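Local atomic coordinates of cytochrome P450 reductase (Amycolatopsis methanolica 239, PDB entry 5OGX), a protein that transfers electrons from NADH, through FAD and a [2Fe-2S] cluster, to the cytochrome P450 partner GcoA that O-demethylates guaiacol and other lignin-derived aromatics. Residues Gly208-Ile213 with Ser300-Gly305; Gly195-Pro200 with Ala220-Ile225; Glu237-His242 with Gly265-Pro270. One frame throughout, in Å; residues are numbered along the deposited sequence. Where two conformers were deposited one is given.

How the interactions relate
Interactions 1 and 3 are neighbouring parts of one parallel sheet in the NAD-binding domain, their centres about 9 Å apart. Strand 210-215 pairs with 300-305 in interaction 1 and with strand 238-244, which carries the first half of interaction 3; Leu212 N lies 2.7 Å from Leu239 O, a probable hydrogen bond. Interaction 2 sets the loop 195-200 and helix 219-232 over the Trp302 side of that sheet, with Trp302 CH2 3.3 Å from His198 O. Leu222 reaches both sheet contacts. The FAD lies closest to the Cys304-Pro221 junction: its nearest atoms are about 6 Å from the side chain of Cys304, about 5 Å from that of Pro221 and about 10 Å from that of His242.

Interaction 1. Residues Gly208-Ile213 with Ser300-Gly305; sequences GPMVLI and SGWLCG
Met210, Val211, Leu212 and Ile213 pair in register with Ser300, Gly301, Trp302 and Leu303 as adjacent parallel strands of the central sheet of the NAD-binding domain, their segment axes 10° apart. Five backbone hydrogen bonds alternate between the segments, the last from Cys304 N to Ile213 O.

Packing is close around Trp302, whose CG stands beside the backbone N (chi1 -56°). Leu212 and Trp302 lie side by side, pointing the same way, with Leu212 CD2 3.9 Å from Trp302 CB. Met210 crosses the indole at a slant: bent at chi3 (42°), it brings CE to 3.8 Å from Trp302 NE1 in an off-centre CH-pi contact, while SD adds a longer, oblique Met-aromatic approach. His328 stacks on the same indole, and Leu222 and Ile225 of helix 219-232 touch Leu212. On the other face Ile213 CB lies 3.8 Å from Leu303 CD2, and Val211 CG1 packs 3.8 Å from Gly301 CA, where the partner has no side chain.

The start of the pairing is looser. Gly208 and Pro209 are partly exposed, and in the conformer of Ser300 given a water appears to link Gly208 O to Ser300 OG. The Pro209 ring does not pack on 300-305, although its backbone takes part: Ser300 N donates to Pro209 O at 3.0 Å, with an N-H...O angle of 170°.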
ATOM      1  N   GLY A 208      -1.713 -18.664  10.609  1.00 27.85           N
ATOM      2  CA  GLY A 208      -0.779 -19.416   9.798  1.00 26.06           C
ATOM      3  C   GLY A 208       0.467 -18.611   9.477  1.00 21.79           C
ATOM      4  O   GLY A 208       0.500 -17.389   9.638  1.00 22.32           O
ATOM      5  N   PRO A 209       1.501 -19.283   8.969  1.00 19.39           N
ATOM      6  CA  PRO A 209       2.774 -18.603   8.698  1.00 17.80           C
ATOM      7  C   PRO A 209       2.662 -17.586   7.578  1.00 17.60           C
ATOM      8  O   PRO A 209       1.918 -17.769   6.604  1.00 17.36           O
ATOM      9  CB  PRO A 209       3.713 -19.747   8.288  1.00 17.58           C
ATOM     10  CG  PRO A 209       2.765 -20.846   7.810  1.00 17.72           C
ATOM     11  CD  PRO A 209       1.552 -20.724   8.674  1.00 19.46           C
ATOM     12  N   MET A 210       3.460 -16.522   7.699  1.00 15.95           N
ATOM     13  CA  MET A 210       3.466 -15.443   6.715  1.00 16.38           C
ATOM     14  C   MET A 210       4.886 -15.142   6.269  1.00 15.93           C
ATOM     15  O   MET A 210       5.805 -15.082   7.094  1.00 18.11           O
ATOM     16  CB  MET A 210       2.877 -14.134   7.285  1.00 23.87           C
ATOM     17  CG  MET A 210       1.538 -14.262   7.936  1.00 27.80           C
ATOM     18  SD  MET A 210       1.154 -12.836   8.984  1.00 22.16           S
ATOM     19  CE  MET A 210       1.720 -11.449   8.024  1.00 19.26           C
ATOM     20  N   VAL A 211       5.061 -14.912   4.966  1.00 15.07           N
ATOM     21  CA  VAL A 211       6.298 -14.335   4.453  1.00 15.23           C
ATOM     22  C   VAL A 211       5.976 -12.959   3.902  1.00 18.35           C
ATOM     23  O   VAL A 211       4.956 -12.774   3.224  1.00 16.72           O
ATOM     24  CB  VAL A 211       6.976 -15.228   3.400  1.00 15.64           C
ATOM     25  CG1 VAL A 211       6.011 -15.543   2.230  1.00 17.00           C
ATOM     26  CG2 VAL A 211       8.248 -14.548   2.903  1.00 15.93           C
ATOM     27  N   LEU A 212       6.805 -11.981   4.257  1.00 14.85           N
ATOM     28  CA  LEU A 212       6.641 -10.604   3.818  1.00 14.84           C
ATOM     29  C   LEU A 212       7.924 -10.197   3.122  1.00 18.37           C
ATOM     30  O   LEU A 212       9.017 -10.382   3.673  1.00 17.61           O
ATOM     31  CB  LEU A 212       6.347  -9.681   5.002  1.00 16.79           C
ATOM     32  CG  LEU A 212       5.057 -10.080   5.719  1.00 17.15           C
ATOM     33  CD1 LEU A 212       5.456 -10.874   6.951  1.00 23.32           C
ATOM     34  CD2 LEU A 212       4.206  -8.869   6.104  1.00 24.61           C
ATOM     35  N   ILE A 213       7.804  -9.671   1.908  1.00 14.42           N
ATOM     36  CA  ILE A 213       8.983  -9.339   1.115  1.00 14.90           C
ATOM     37  C   ILE A 213       8.862  -7.900   0.640  1.00 19.49           C
ATOM     38  O   ILE A 213       7.893  -7.546  -0.044  1.00 18.08           O
ATOM     39  CB  ILE A 213       9.174 -10.304  -0.059  1.00 20.52           C
ATOM     40  CG1 ILE A 213       9.441 -11.710   0.532  1.00 24.20           C
ATOM     41  CG2 ILE A 213      10.379  -9.878  -0.881  1.00 28.15           C
ATOM     42  CD1 ILE A 213       9.836 -12.741  -0.460  1.00 27.90           C
ATOM     43  N   SER A 300       0.984 -17.790   3.741  0.62 14.96           N
ATOM     44  CA  SER A 300       0.490 -16.553   3.158  0.62 15.61           C
ATOM     45  C   SER A 300       1.697 -15.715   2.771  0.62 19.46           C
ATOM     46  O   SER A 300       2.765 -15.832   3.385  0.62 16.29           O
ATOM     47  CB  SER A 300      -0.416 -15.787   4.131  0.62 20.29           C
ATOM     48  OG  SER A 300      -1.453 -16.623   4.642  0.62 20.51           O
ATOM     49  N   GLY A 301       1.535 -14.890   1.734  1.00 14.71           N
ATOM     50  CA  GLY A 301       2.645 -14.073   1.267  1.00 15.37           C
ATOM     51  C   GLY A 301       2.232 -12.648   0.982  1.00 17.84           C
ATOM     52  O   GLY A 301       1.157 -12.389   0.441  1.00 18.43           O
ATOM     53  N   TRP A 302       3.109 -11.719   1.332  1.00 13.43           N
ATOM     54  CA  TRP A 302       2.849 -10.286   1.251  1.00 12.76           C
ATOM     55  C   TRP A 302       4.029  -9.646   0.535  1.00 16.67           C
ATOM     56  O   TRP A 302       5.141  -9.638   1.069  1.00 19.56           O
ATOM     57  CB  TRP A 302       2.680  -9.694   2.654  1.00 18.07           C
ATOM     58  CG  TRP A 302       1.590 -10.397   3.415  1.00 19.51           C
ATOM     59  CD1 TRP A 302       1.613 -11.658   3.961  1.00 19.81           C
ATOM     60  CD2 TRP A 302       0.304  -9.867   3.673  1.00 15.47           C
ATOM     61  NE1 TRP A 302       0.391 -11.941   4.548  1.00 17.03           N
ATOM     62  CE2 TRP A 302      -0.425 -10.849   4.378  1.00 17.95           C
ATOM     63  CE3 TRP A 302      -0.306  -8.652   3.367  1.00 17.13           C
ATOM     64  CZ2 TRP A 302      -1.739 -10.654   4.776  1.00 21.63           C
ATOM     65  CZ3 TRP A 302      -1.626  -8.464   3.754  1.00 21.64           C
ATOM     66  CH2 TRP A 302      -2.320  -9.459   4.460  1.00 22.35           C
ATOM     67  N   LEU A 303       3.798  -9.088  -0.663  1.00 13.65           N
ATOM     68  CA  LEU A 303       4.878  -8.539  -1.471  1.00 13.53           C
ATOM     69  C   LEU A 303       4.627  -7.056  -1.690  1.00 17.07           C
ATOM     70  O   LEU A 303       3.531  -6.672  -2.110  1.00 16.15           O
ATOM     71  CB  LEU A 303       4.976  -9.238  -2.839  1.00 15.64           C
ATOM     72  CG  LEU A 303       5.536 -10.656  -2.907  1.00 21.77           C
ATOM     73  CD1 LEU A 303       4.884 -11.417  -4.041  1.00 30.14           C
ATOM     74  CD2 LEU A 303       7.040 -10.607  -3.139  1.00 29.44           C
ATOM     75  N   CYS A 304       5.645  -6.230  -1.454  1.00 14.35           N
ATOM     76  CA  CYS A 304       5.473  -4.803  -1.691  1.00 14.70           C
ATOM     77  C   CYS A 304       6.766  -4.207  -2.224  1.00 20.20           C
ATOM     78  O   CYS A 304       7.845  -4.477  -1.695  1.00 18.90           O
ATOM     79  CB  CYS A 304       5.040  -4.101  -0.407  1.00 15.60           C
ATOM     80  SG  CYS A 304       5.008  -2.321  -0.546  1.00 21.27           S
ATOM     81  N   GLY A 305       6.654  -3.394  -3.264  1.00 18.64           N
ATOM     82  CA  GLY A 305       7.818  -2.782  -3.864  1.00 17.47           C
ATOM     83  C   GLY A 305       7.513  -2.381  -5.289  1.00 19.07           C
ATOM     84  O   GLY A 305       6.354  -2.285  -5.686  1.00 16.04           O
TER
HETATM   85  O   HOH W   1      -1.176 -16.000   7.409  1.00 38.43           O

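Interaction 2. Residues Gly195-Pro200 with Ala220-Ile225; sequences GDFHLP and APLVGI
Phe197 projects its ring from the loop 195-200 to helix 219-232, where Pro221 and Leu222 meet it at its edge and Ile225 obliquely. Its CB points toward the helix and chi1 (-170°) carries CG on, anti to the backbone N; the CD2-CE2-CZ rim does the touching. Pro221 CG is 3.8 Å from Phe197 CE2, and Pro221 CB lies in the ring plane. Leu222 crosses the phenyl group obliquely, yet its CD2 also comes in near the ring plane, 3.7 Å from Phe197 CE2. Ile225 runs at about a right angle to the Phe197 side chain. Its CD1 approaches CE2 of Phe197 obliquely at 3.6 Å and also packs 3.5 Å from Phe197 O, so one methyl group contacts both ring and backbone.

Leu199 reaches the other branch of Ile225: Leu199 CG lies 4.1 Å from Ile225 CG2, the two side chains crossing at a slant, and Leu199 CD1 is 3.8 Å from Ile225 O. The loop takes an inverse gamma turn at Phe197, and just beyond it His198 ND1 donates to Leu199 O at 2.9 Å, 43° above the carbonyl plane. Trp302 touches both Leu199 and Ile225. The arrangement is an apolar interdomain junction in a flavin reductase, packing the loop after FAD-domain strand 187-194 against the first helix of the NAD-binding domain beside the FAD.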
ATOM      1  N   GLY A 195      -6.232   2.021   0.221  1.00 19.21           N
ATOM      2  CA  GLY A 195      -5.517   0.788  -0.055  1.00 15.52           C
ATOM      3  C   GLY A 195      -6.127  -0.437   0.616  1.00 12.69           C
ATOM      4  O   GLY A 195      -6.857  -0.352   1.604  1.00 16.14           O
ATOM      5  N   ASP A 196      -5.788  -1.606   0.052  1.00 13.07           N
ATOM      6  CA  ASP A 196      -6.296  -2.899   0.490  1.00 12.70           C
ATOM      7  C   ASP A 196      -5.205  -3.826   1.018  1.00 15.74           C
ATOM      8  O   ASP A 196      -5.475  -5.007   1.265  1.00 16.05           O
ATOM      9  CB  ASP A 196      -6.995  -3.613  -0.669  1.00 15.59           C
ATOM     10  CG  ASP A 196      -8.310  -3.009  -1.006  1.00 19.27           C
ATOM     11  OD1 ASP A 196      -8.908  -2.372  -0.104  1.00 20.31           O
ATOM     12  OD2 ASP A 196      -8.741  -3.199  -2.172  1.00 21.04           O
ATOM     13  N   PHE A 197      -3.981  -3.339   1.178  1.00 14.79           N
ATOM     14  CA  PHE A 197      -2.855  -4.194   1.556  1.00 14.92           C
ATOM     15  C   PHE A 197      -2.801  -4.304   3.078  1.00 16.42           C
ATOM     16  O   PHE A 197      -1.958  -3.701   3.743  1.00 18.04           O
ATOM     17  CB  PHE A 197      -1.567  -3.603   0.986  1.00 13.90           C
ATOM     18  CG  PHE A 197      -0.352  -4.505   1.086  1.00 15.13           C
ATOM     19  CD1 PHE A 197      -0.314  -5.747   0.461  1.00 15.25           C
ATOM     20  CD2 PHE A 197       0.783  -4.048   1.732  1.00 15.22           C
ATOM     21  CE1 PHE A 197       0.838  -6.541   0.513  1.00 15.41           C
ATOM     22  CE2 PHE A 197       1.937  -4.832   1.800  1.00 14.01           C
ATOM     23  CZ  PHE A 197       1.962  -6.081   1.188  1.00 15.93           C
ATOM     24  N   HIS A 198      -3.715  -5.095   3.644  1.00 15.64           N
ATOM     25  CA  HIS A 198      -3.780  -5.201   5.100  1.00 17.10           C
ATOM     26  C   HIS A 198      -4.318  -6.569   5.486  1.00 15.58           C
ATOM     27  O   HIS A 198      -4.859  -7.296   4.656  1.00 17.16           O
ATOM     28  CB  HIS A 198      -4.634  -4.076   5.705  1.00 18.54           C
ATOM     29  CG  HIS A 198      -6.042  -4.040   5.193  1.00 16.91           C
ATOM     30  ND1 HIS A 198      -7.009  -4.928   5.617  1.00 19.74           N
ATOM     31  CD2 HIS A 198      -6.645  -3.225   4.292  1.00 19.81           C
ATOM     32  CE1 HIS A 198      -8.149  -4.664   4.996  1.00 22.99           C
ATOM     33  NE2 HIS A 198      -7.956  -3.638   4.181  1.00 19.11           N
ATOM     34  N   LEU A 199      -4.181  -6.902   6.776  1.00 14.52           N
ATOM     35  CA  LEU A 199      -4.639  -8.181   7.282  1.00 16.48           C
ATOM     36  C   LEU A 199      -6.160  -8.296   7.213  1.00 17.37           C
ATOM     37  O   LEU A 199      -6.877  -7.297   7.323  1.00 20.97           O
ATOM     38  CB  LEU A 199      -4.205  -8.349   8.742  1.00 19.00           C
ATOM     39  CG  LEU A 199      -2.693  -8.501   8.923  1.00 19.95           C
ATOM     40  CD1 LEU A 199      -2.265  -8.266  10.372  1.00 20.70           C
ATOM     41  CD2 LEU A 199      -2.280  -9.885   8.480  1.00 19.34           C
ATOM     42  N   PRO A 200      -6.672  -9.510   7.083  1.00 22.29           N
ATOM     43  CA  PRO A 200      -8.111  -9.735   7.234  1.00 27.14           C
ATOM     44  C   PRO A 200      -8.546  -9.447   8.660  1.00 29.99           C
ATOM     45  O   PRO A 200      -7.696  -9.259   9.549  1.00 27.20           O
ATOM     46  CB  PRO A 200      -8.266 -11.222   6.883  1.00 29.05           C
ATOM     47  CG  PRO A 200      -6.967 -11.823   7.229  1.00 32.44           C
ATOM     48  CD  PRO A 200      -5.923 -10.767   6.913  1.00 26.14           C
ATOM     49  N   ALA A 220       8.016  -0.558   4.227  1.00 18.47           N
ATOM     50  CA  ALA A 220       7.234   0.250   5.160  1.00 17.98           C
ATOM     51  C   ALA A 220       5.918  -0.395   5.598  1.00 19.27           C
ATOM     52  O   ALA A 220       5.705  -0.559   6.806  1.00 18.10           O
ATOM     53  CB  ALA A 220       6.973   1.644   4.571  1.00 19.82           C
ATOM     54  N   PRO A 221       4.999  -0.772   4.694  1.00 16.80           N
ATOM     55  CA  PRO A 221       3.732  -1.339   5.179  1.00 13.51           C
ATOM     56  C   PRO A 221       3.936  -2.683   5.836  1.00 15.50           C
ATOM     57  O   PRO A 221       3.129  -3.089   6.681  1.00 15.35           O
ATOM     58  CB  PRO A 221       2.880  -1.466   3.905  1.00 14.17           C
ATOM     59  CG  PRO A 221       3.894  -1.685   2.823  1.00 15.02           C
ATOM     60  CD  PRO A 221       5.053  -0.772   3.215  1.00 16.35           C
ATOM     61  N   LEU A 222       5.010  -3.383   5.476  1.00 15.59           N
ATOM     62  CA  LEU A 222       5.262  -4.688   6.071  1.00 14.59           C
ATOM     63  C   LEU A 222       5.621  -4.564   7.544  1.00 17.38           C
ATOM     64  O   LEU A 222       5.361  -5.485   8.327  1.00 17.07           O
ATOM     65  CB  LEU A 222       6.372  -5.391   5.302  1.00 14.94           C
ATOM     66  CG  LEU A 222       6.219  -5.486   3.790  1.00 17.25           C
ATOM     67  CD1 LEU A 222       7.452  -6.178   3.241  1.00 17.66           C
ATOM     68  CD2 LEU A 222       4.958  -6.251   3.367  1.00 17.67           C
ATOM     69  N   VAL A 223       6.201  -3.432   7.939  1.00 17.71           N
ATOM     70  CA  VAL A 223       6.472  -3.194   9.353  1.00 19.96           C
ATOM     71  C   VAL A 223       5.168  -3.168  10.136  1.00 22.19           C
ATOM     72  O   VAL A 223       5.035  -3.816  11.183  1.00 20.74           O
ATOM     73  CB  VAL A 223       7.266  -1.887   9.529  1.00 20.80           C
ATOM     74  CG1 VAL A 223       7.444  -1.587  11.021  1.00 25.02           C
ATOM     75  CG2 VAL A 223       8.595  -1.980   8.804  1.00 20.72           C
ATOM     76  N   GLY A 224       4.166  -2.451   9.622  1.00 19.11           N
ATOM     77  CA  GLY A 224       2.899  -2.393  10.335  1.00 17.94           C
ATOM     78  C   GLY A 224       2.157  -3.719  10.298  1.00 19.37           C
ATOM     79  O   GLY A 224       1.562  -4.144  11.297  1.00 18.16           O
ATOM     80  N   ILE A 225       2.172  -4.385   9.145  1.00 15.99           N
ATOM     81  CA  ILE A 225       1.474  -5.661   9.014  1.00 15.47           C
ATOM     82  C   ILE A 225       2.111  -6.717   9.917  1.00 17.40           C
ATOM     83  O   ILE A 225       1.414  -7.464  10.612  1.00 17.11           O
ATOM     84  CB  ILE A 225       1.450  -6.113   7.543  1.00 15.60           C
ATOM     85  CG1 ILE A 225       0.522  -5.199   6.731  1.00 14.04           C
ATOM     86  CG2 ILE A 225       0.978  -7.567   7.442  1.00 17.85           C
ATOM     87  CD1 ILE A 225       0.808  -5.227   5.245  1.00 14.38           C
TER

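Interaction 3. Residues Glu237-His242 with Gly265-Pro270; sequences EVLLYH and GFRFVP
A right-handed beta-alpha-beta crossover brings strands 238-244 and 266-272 side by side through helix 253-262, and Val238 to His242 pair in register with Phe266 to Pro270. The segment axes are 17° apart. Five backbone bonds join them, from Val238 N to Gly265 O at one end to His242 N to Val269 O at the other; the donors of these two stand well above the carbonyl planes.

On the face turned to helix 253-262, CG of Phe266 and of Phe268 is anti to the backbone N, and the ring ends come nearer the neighbouring strand. Phe266 CD1 packs 3.8 Å from Val238 CG1. Phe268 presents its edge to Leu240: Leu240 CG lies in the ring plane, 3.7 Å from Phe268 CD1, and Phe268 CZ reaches 3.7 Å to His242 CB. This face belongs to the Rossmann-like nucleotide-binding fold: Phe256 of the crossover helix stacks on Phe268, and Ile259 touches Phe266. An alanine in place of Phe268 would probably remove the ring packed on Leu240 CG and His242 CB and leave Phe256 without this stacking partner.

On the opposite face Tyr241 and Arg267 pack apolar parts on Val269 and Leu239 while their polar ends reach Asp292. Tyr241 lies alongside Val269, Tyr241 CD2 3.5 Å from Val269 CB, and its hydroxyl is hydrogen-bonded to Asp292. Leu239 CD2 sits 3.5 Å from Arg267 CG and over one face of the guanidinium, offset toward its rim. Arg267, bent at chi2 and chi3, is exposed, and its NH2 makes a long, weak ion pair with Asp292 OD2.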
ATOM      1  N   GLU A 237       4.755 -17.658  12.924  1.00 19.76           N
ATOM      2  CA  GLU A 237       5.916 -17.567  12.060  1.00 19.15           C
ATOM      3  C   GLU A 237       5.728 -16.397  11.110  1.00 18.40           C
ATOM      4  O   GLU A 237       4.737 -16.343  10.355  1.00 18.28           O
ATOM      5  CB  GLU A 237       6.098 -18.862  11.284  1.00 21.50           C
ATOM      6  CG  GLU A 237       6.488 -20.010  12.160  1.00 28.75           C
ATOM      7  CD  GLU A 237       6.772 -21.216  11.335  1.00 30.08           C
ATOM      8  OE1 GLU A 237       7.958 -21.565  11.216  1.00 30.02           O
ATOM      9  OE2 GLU A 237       5.800 -21.794  10.794  1.00 30.07           O
ATOM     10  N   VAL A 238       6.653 -15.441  11.161  1.00 18.20           N
ATOM     11  CA  VAL A 238       6.617 -14.263  10.298  1.00 17.38           C
ATOM     12  C   VAL A 238       8.033 -14.078   9.773  1.00 24.73           C
ATOM     13  O   VAL A 238       8.944 -13.766  10.551  1.00 21.58           O
ATOM     14  CB  VAL A 238       6.148 -13.016  11.062  1.00 18.05           C
ATOM     15  CG1 VAL A 238       6.256 -11.762  10.193  1.00 20.58           C
ATOM     16  CG2 VAL A 238       4.739 -13.203  11.613  1.00 20.01           C
ATOM     17  N   LEU A 239       8.236 -14.292   8.474  1.00 17.26           N
ATOM     18  CA  LEU A 239       9.538 -14.134   7.839  1.00 17.63           C
ATOM     19  C   LEU A 239       9.514 -12.856   7.008  1.00 21.16           C
ATOM     20  O   LEU A 239       8.737 -12.748   6.048  1.00 18.85           O
ATOM     21  CB  LEU A 239       9.882 -15.330   6.955  1.00 18.56           C
ATOM     22  CG  LEU A 239       9.855 -16.731   7.548  1.00 21.85           C
ATOM     23  CD1 LEU A 239      10.442 -17.700   6.533  1.00 23.47           C
ATOM     24  CD2 LEU A 239      10.642 -16.777   8.827  1.00 30.64           C
ATOM     25  N   LEU A 240      10.342 -11.885   7.384  1.00 17.35           N
ATOM     26  CA  LEU A 240      10.342 -10.578   6.738  1.00 16.88           C
ATOM     27  C   LEU A 240      11.682 -10.394   6.026  1.00 21.68           C
ATOM     28  O   LEU A 240      12.727 -10.325   6.679  1.00 21.43           O
ATOM     29  CB  LEU A 240      10.107  -9.481   7.774  1.00 18.14           C
ATOM     30  CG  LEU A 240      10.248  -8.032   7.328  1.00 19.67           C
ATOM     31  CD1 LEU A 240       9.368  -7.732   6.110  1.00 18.40           C
ATOM     32  CD2 LEU A 240       9.918  -7.116   8.498  1.00 18.60           C
ATOM     33  N   TYR A 241      11.658 -10.354   4.695  1.00 18.16           N
ATOM     34  CA  TYR A 241      12.873 -10.193   3.899  1.00 20.53           C
ATOM     35  C   TYR A 241      12.917  -8.774   3.355  1.00 22.73           C
ATOM     36  O   TYR A 241      11.920  -8.285   2.817  1.00 18.11           O
ATOM     37  CB  TYR A 241      12.932 -11.192   2.736  1.00 17.79           C
ATOM     38  CG  TYR A 241      12.981 -12.641   3.154  1.00 22.43           C
ATOM     39  CD1 TYR A 241      11.821 -13.311   3.495  1.00 19.90           C
ATOM     40  CD2 TYR A 241      14.193 -13.340   3.199  1.00 22.12           C
ATOM     41  CE1 TYR A 241      11.844 -14.636   3.880  1.00 18.14           C
ATOM     42  CE2 TYR A 241      14.230 -14.671   3.588  1.00 22.78           C
ATOM     43  CZ  TYR A 241      13.051 -15.316   3.918  1.00 21.14           C
ATOM     44  OH  TYR A 241      13.043 -16.638   4.301  1.00 22.61           O
ATOM     45  N   HIS A 242      14.068  -8.114   3.480  1.00 18.21           N
ATOM     46  CA  HIS A 242      14.235  -6.752   2.971  1.00 19.37           C
ATOM     47  C   HIS A 242      15.227  -6.784   1.813  1.00 22.63           C
ATOM     48  O   HIS A 242      16.425  -6.993   2.026  1.00 22.78           O
ATOM     49  CB  HIS A 242      14.710  -5.817   4.081  1.00 20.77           C
ATOM     50  CG  HIS A 242      14.673  -4.372   3.701  1.00 20.35           C
ATOM     51  ND1 HIS A 242      15.408  -3.405   4.355  1.00 21.31           N
ATOM     52  CD2 HIS A 242      13.969  -3.726   2.736  1.00 21.75           C
ATOM     53  CE1 HIS A 242      15.167  -2.227   3.804  1.00 22.29           C
ATOM     54  NE2 HIS A 242      14.285  -2.390   2.829  1.00 21.11           N
ATOM     55  N   GLY A 265       9.105 -16.767  16.463  1.00 23.35           N
ATOM     56  CA  GLY A 265       8.782 -17.130  15.095  1.00 22.24           C
ATOM     57  C   GLY A 265       9.083 -16.066  14.068  1.00 22.75           C
ATOM     58  O   GLY A 265       8.941 -16.309  12.862  1.00 21.58           O
ATOM     59  N   PHE A 266       9.506 -14.886  14.519  1.00 21.49           N
ATOM     60  CA  PHE A 266       9.823 -13.784  13.627  1.00 20.75           C
ATOM     61  C   PHE A 266      11.288 -13.847  13.223  1.00 26.99           C
ATOM     62  O   PHE A 266      12.168 -14.117  14.054  1.00 29.32           O
ATOM     63  CB  PHE A 266       9.535 -12.441  14.306  1.00 21.13           C
ATOM     64  CG  PHE A 266       9.960 -11.246  13.489  1.00 20.23           C
ATOM     65  CD1 PHE A 266       9.155 -10.778  12.453  1.00 19.35           C
ATOM     66  CD2 PHE A 266      11.172 -10.620  13.727  1.00 21.38           C
ATOM     67  CE1 PHE A 266       9.546  -9.665  11.697  1.00 22.29           C
ATOM     68  CE2 PHE A 266      11.573  -9.522  12.974  1.00 21.67           C
ATOM     69  CZ  PHE A 266      10.757  -9.049  11.949  1.00 23.00           C
ATOM     70  N   ARG A 267      11.546 -13.606  11.939  1.00 20.63           N
ATOM     71  CA  ARG A 267      12.908 -13.444  11.446  1.00 22.58           C
ATOM     72  C   ARG A 267      12.946 -12.262  10.503  1.00 26.24           C
ATOM     73  O   ARG A 267      12.022 -12.066   9.712  1.00 24.23           O
ATOM     74  CB  ARG A 267      13.429 -14.693  10.708  1.00 28.70           C
ATOM     75  CG  ARG A 267      12.990 -16.015  11.306  1.00 42.25           C
ATOM     76  CD  ARG A 267      14.021 -17.129  11.119  1.00 54.39           C
ATOM     77  NE  ARG A 267      14.169 -17.544   9.724  1.00 57.49           N
ATOM     78  CZ  ARG A 267      13.904 -18.766   9.261  1.00 48.49           C
ATOM     79  NH1 ARG A 267      13.446 -19.716  10.069  1.00 44.87           N
ATOM     80  NH2 ARG A 267      14.087 -19.035   7.975  1.00 37.97           N
ATOM     81  N   PHE A 268      14.020 -11.490  10.579  1.00 21.10           N
ATOM     82  CA  PHE A 268      14.275 -10.393   9.656  1.00 20.65           C
ATOM     83  C   PHE A 268      15.529 -10.716   8.860  1.00 24.97           C
ATOM     84  O   PHE A 268      16.584 -10.982   9.445  1.00 23.08           O
ATOM     85  CB  PHE A 268      14.460  -9.066  10.400  1.00 21.00           C
ATOM     86  CG  PHE A 268      14.661  -7.902   9.493  1.00 21.61           C
ATOM     87  CD1 PHE A 268      13.605  -7.437   8.711  1.00 20.31           C
ATOM     88  CD2 PHE A 268      15.894  -7.279   9.398  1.00 26.55           C
ATOM     89  CE1 PHE A 268      13.774  -6.363   7.870  1.00 25.50           C
ATOM     90  CE2 PHE A 268      16.073  -6.205   8.543  1.00 26.14           C
ATOM     91  CZ  PHE A 268      15.012  -5.748   7.781  1.00 26.30           C
ATOM     92  N   VAL A 269      15.421 -10.664   7.537  1.00 20.69           N
ATOM     93  CA  VAL A 269      16.481 -11.135   6.648  1.00 21.59           C
ATOM     94  C   VAL A 269      16.784 -10.092   5.578  1.00 25.70           C
ATOM     95  O   VAL A 269      16.060  -9.997   4.571  1.00 21.62           O
ATOM     96  CB  VAL A 269      16.101 -12.464   5.979  1.00 23.91           C
ATOM     97  CG1 VAL A 269      17.260 -12.995   5.142  1.00 24.51           C
ATOM     98  CG2 VAL A 269      15.635 -13.482   7.010  1.00 27.95           C
ATOM     99  N   PRO A 270      17.836  -9.297   5.744  1.00 22.01           N
ATOM    100  CA  PRO A 270      18.307  -8.461   4.636  1.00 22.07           C
ATOM    101  C   PRO A 270      18.817  -9.332   3.502  1.00 27.57           C
ATOM    102  O   PRO A 270      19.378 -10.408   3.725  1.00 26.32           O
ATOM    103  CB  PRO A 270      19.445  -7.644   5.266  1.00 26.84           C
ATOM    104  CG  PRO A 270      19.172  -7.683   6.731  1.00 23.41           C
ATOM    105  CD  PRO A 270      18.572  -9.028   6.993  1.00 25.72           C
TER